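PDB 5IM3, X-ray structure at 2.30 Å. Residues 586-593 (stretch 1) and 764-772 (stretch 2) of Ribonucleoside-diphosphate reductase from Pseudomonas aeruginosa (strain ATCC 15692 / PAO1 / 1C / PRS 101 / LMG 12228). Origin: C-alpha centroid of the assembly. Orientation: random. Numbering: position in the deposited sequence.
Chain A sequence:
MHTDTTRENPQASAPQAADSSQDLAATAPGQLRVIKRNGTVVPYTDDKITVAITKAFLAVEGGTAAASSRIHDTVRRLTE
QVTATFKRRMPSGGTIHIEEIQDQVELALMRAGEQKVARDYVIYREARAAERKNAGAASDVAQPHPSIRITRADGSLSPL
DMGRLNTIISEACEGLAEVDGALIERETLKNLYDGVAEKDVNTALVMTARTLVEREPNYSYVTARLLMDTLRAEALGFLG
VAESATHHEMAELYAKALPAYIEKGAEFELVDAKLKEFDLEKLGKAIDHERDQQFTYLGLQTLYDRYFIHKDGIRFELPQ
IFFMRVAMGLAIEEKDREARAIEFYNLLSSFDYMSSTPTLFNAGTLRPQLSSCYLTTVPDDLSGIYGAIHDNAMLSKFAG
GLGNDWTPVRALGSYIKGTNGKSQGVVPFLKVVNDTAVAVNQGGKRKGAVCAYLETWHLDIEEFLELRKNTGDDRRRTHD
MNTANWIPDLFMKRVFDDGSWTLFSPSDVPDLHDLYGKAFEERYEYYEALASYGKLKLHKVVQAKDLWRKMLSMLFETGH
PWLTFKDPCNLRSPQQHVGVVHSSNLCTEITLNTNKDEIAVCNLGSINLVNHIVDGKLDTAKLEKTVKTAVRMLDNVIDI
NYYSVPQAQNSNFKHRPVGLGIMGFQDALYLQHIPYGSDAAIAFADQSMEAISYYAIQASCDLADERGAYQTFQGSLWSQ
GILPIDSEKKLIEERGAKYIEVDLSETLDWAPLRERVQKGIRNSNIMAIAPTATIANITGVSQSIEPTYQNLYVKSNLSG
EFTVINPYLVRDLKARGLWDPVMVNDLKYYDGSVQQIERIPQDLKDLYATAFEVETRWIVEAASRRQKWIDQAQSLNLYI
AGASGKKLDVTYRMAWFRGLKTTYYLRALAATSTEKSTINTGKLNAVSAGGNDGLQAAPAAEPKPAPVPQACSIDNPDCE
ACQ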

# COMPACT_ATOMS: atom_id res chain seq x y z
N LEU A 586 22.05 29.79 -12.18
CA LEU A 586 20.94 28.95 -12.61
C LEU A 586 21.38 27.50 -12.82
O LEU A 586 20.62 26.57 -12.54
CB LEU A 586 20.33 29.52 -13.89
CG LEU A 586 19.20 28.71 -14.54
CD1 LEU A 586 18.01 28.56 -13.59
CD2 LEU A 586 18.76 29.38 -15.84
N CYS A 587 22.60 27.29 -13.32
CA CYS A 587 23.07 25.96 -13.70
C CYS A 587 24.12 25.40 -12.75
O CYS A 587 24.61 24.29 -12.98
CB CYS A 587 23.61 26.00 -15.13
SG CYS A 587 22.37 26.54 -16.34
N THR A 588 24.48 26.14 -11.70
CA THR A 588 25.25 25.64 -10.56
C THR A 588 26.70 25.32 -10.90
O THR A 588 27.28 24.39 -10.34
CB THR A 588 24.58 24.42 -9.92
OG1 THR A 588 24.80 23.26 -10.73
CG2 THR A 588 23.09 24.66 -9.73
N GLU A 589 27.33 26.08 -11.81
CA GLU A 589 28.75 25.93 -12.09
C GLU A 589 29.54 27.22 -11.88
O GLU A 589 30.77 27.20 -12.03
CB GLU A 589 28.97 25.42 -13.52
CG GLU A 589 28.96 26.49 -14.63
CD GLU A 589 27.57 27.00 -14.94
OE1 GLU A 589 26.61 26.62 -14.24
OE2 GLU A 589 27.44 27.78 -15.90
N ILE A 590 28.88 28.32 -11.54
CA ILE A 590 29.51 29.63 -11.43
C ILE A 590 29.59 30.02 -9.96
O ILE A 590 28.64 29.81 -9.20
CB ILE A 590 28.73 30.69 -12.24
CG1 ILE A 590 28.63 30.25 -13.71
CG2 ILE A 590 29.38 32.05 -12.12
CD1 ILE A 590 29.97 30.09 -14.41
N THR A 591 30.74 30.60 -9.56
CA THR A 591 30.96 31.02 -8.18
C THR A 591 31.64 32.39 -8.21
O THR A 591 32.87 32.50 -8.12
CB THR A 591 31.78 30.00 -7.39
OG1 THR A 591 33.03 29.77 -8.05
CG2 THR A 591 31.03 28.68 -7.26
N LEU A 592 30.84 33.44 -8.35
CA LEU A 592 31.32 34.81 -8.44
C LEU A 592 30.69 35.66 -7.35
O LEU A 592 29.59 35.38 -6.87
CB LEU A 592 30.99 35.41 -9.82
CG LEU A 592 31.59 34.70 -11.04
CD1 LEU A 592 31.04 35.31 -12.32
CD2 LEU A 592 33.11 34.77 -11.02
N ASN A 593 31.41 36.72 -6.96
CA ASN A 593 30.94 37.62 -5.92
C ASN A 593 29.78 38.48 -6.41
O ASN A 593 29.67 38.81 -7.59
CB ASN A 593 32.06 38.54 -5.44
CG ASN A 593 33.17 37.80 -4.73
OD1 ASN A 593 33.00 36.65 -4.31
ND2 ASN A 593 34.31 38.46 -4.57
N SER A 764 39.81 37.16 -13.16
CA SER A 764 39.68 36.69 -11.78
C SER A 764 39.30 35.22 -11.71
O SER A 764 39.72 34.51 -10.79
CB SER A 764 38.64 37.54 -11.03
OG SER A 764 37.37 37.45 -11.66
N ASN A 765 38.49 34.76 -12.65
CA ASN A 765 38.12 33.35 -12.77
C ASN A 765 38.26 32.95 -14.23
O ASN A 765 38.01 33.76 -15.13
CB ASN A 765 36.69 33.10 -12.27
CG ASN A 765 36.56 33.21 -10.76
OD1 ASN A 765 36.60 32.20 -10.04
ND2 ASN A 765 36.39 34.43 -10.26
N ILE A 766 38.66 31.70 -14.46
CA ILE A 766 39.00 31.22 -15.80
C ILE A 766 38.05 30.12 -16.26
O ILE A 766 37.56 30.14 -17.39
CB ILE A 766 40.46 30.72 -15.86
CG1 ILE A 766 41.43 31.68 -15.15
CG2 ILE A 766 40.87 30.55 -17.32
CD1 ILE A 766 41.67 32.96 -15.88
N MET A 767 37.80 29.13 -15.40
CA MET A 767 37.22 27.87 -15.82
C MET A 767 35.89 27.60 -15.14
O MET A 767 35.71 27.90 -13.95
CB MET A 767 38.18 26.72 -15.52
CG MET A 767 39.55 26.92 -16.12
SD MET A 767 40.76 25.84 -15.36
CE MET A 767 40.24 24.27 -16.03
N ALA A 768 34.96 27.02 -15.90
CA ALA A 768 33.69 26.55 -15.38
C ALA A 768 33.09 25.61 -16.42
O ALA A 768 33.10 25.93 -17.61
CB ALA A 768 32.74 27.72 -15.10
N ILE A 769 32.60 24.46 -15.98
CA ILE A 769 32.02 23.46 -16.87
C ILE A 769 30.51 23.61 -16.79
O ILE A 769 29.88 23.19 -15.82
CB ILE A 769 32.48 22.04 -16.52
CG1 ILE A 769 34.00 21.92 -16.63
CG2 ILE A 769 31.81 21.02 -17.45
CD1 ILE A 769 34.55 20.57 -16.18
N ALA A 770 29.93 24.21 -17.81
CA ALA A 770 28.51 24.46 -17.92
C ALA A 770 27.86 23.46 -18.86
O ALA A 770 28.55 22.80 -19.65
CB ALA A 770 28.26 25.88 -18.43
N PRO A 771 26.54 23.31 -18.82
CA PRO A 771 25.87 22.49 -19.83
C PRO A 771 26.14 23.04 -21.22
O PRO A 771 26.40 24.23 -21.40
CB PRO A 771 24.39 22.59 -19.45
CG PRO A 771 24.39 22.95 -18.00
CD PRO A 771 25.59 23.83 -17.82
N THR A 772 26.08 22.15 -22.22
CA THR A 772 26.45 22.49 -23.59
C THR A 772 25.46 21.90 -24.57
O THR A 772 25.83 21.43 -25.65
CB THR A 772 27.86 21.98 -23.92
OG1 THR A 772 27.86 20.55 -23.88
CG2 THR A 772 28.88 22.52 -22.92

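Segments far apart in sequence can pack closely without sharing a single hydrogen bond, and residues 586-593 and 764-772 of this ribonucleoside-diphosphate reductase are a compact example. Neither stretch forms a regular helix or strand. Their touching parts nevertheless run almost exactly antiparallel, with end-to-end directions 175° apart, so that C587 lies near P771 at one end and L592 near N765 at the other. The chains are closest in register at the middle, where the CA atoms of E589 and A768 are 6.0 Å apart; toward the L592 end the spacing is wider, with the CA atoms of L592 and N765 8.2 Å apart. No hydrogen bond crosses the interface. What joins the two stretches is van der Waals contact, burying a modest 317 Å² summed over both sides.

E589 contributes the most covered area. Its CA-to-CB bond points toward the partner, and its folded side chain, with chi1 in p and chi2 in m, lies along three successive residues. E589 CG sits 4.0 Å from A768 CB, E589 CB is 3.3 Å from the carbonyl oxygen I769 O, and E589 OE2 is 3.3 Å from A770 CB. Since each of these pairs includes a carbon, they are packing contacts, and none of them is a hydrogen bond; OE1 and OE2 are each hydrogen-bonded to a residue just outside the stretches. An acidic side chain can thus pack along its length, carboxylate included, while its oxygens find hydrogen bonds outside the two stretches.

A768 shows how a small side chain can serve two neighbours. Its methyl, also directed toward the opposing stretch, lies 3.7 Å from the backbone oxygen E589 O, and the same A768 CB is 3.7 Å from I590 CD1. The latter is a plain apolar contact. I590 leaves its backbone sideways, yet the end of its side chain comes nearer and reaches the methyl.

The two ends of the contact differ in chemistry. At one, C587 CB meets P771 CD at 4.0 Å, an apolar pairing in which the proline ring offers a carbon surface on an otherwise exposed residue. At the other, L592 starts sideways but brings its tip inward, placing L592 CD2 3.4 Å from N765 ND2. A methyl cannot accept a hydrogen bond, so this amide nitrogen is merely packed against leucine; within its own stretch N765 ND2 donates a weak hydrogen bond to S764 OG, at 3.5 Å. A polar group can make van der Waals contact across such an interface while its hydrogen bond lies on its own side.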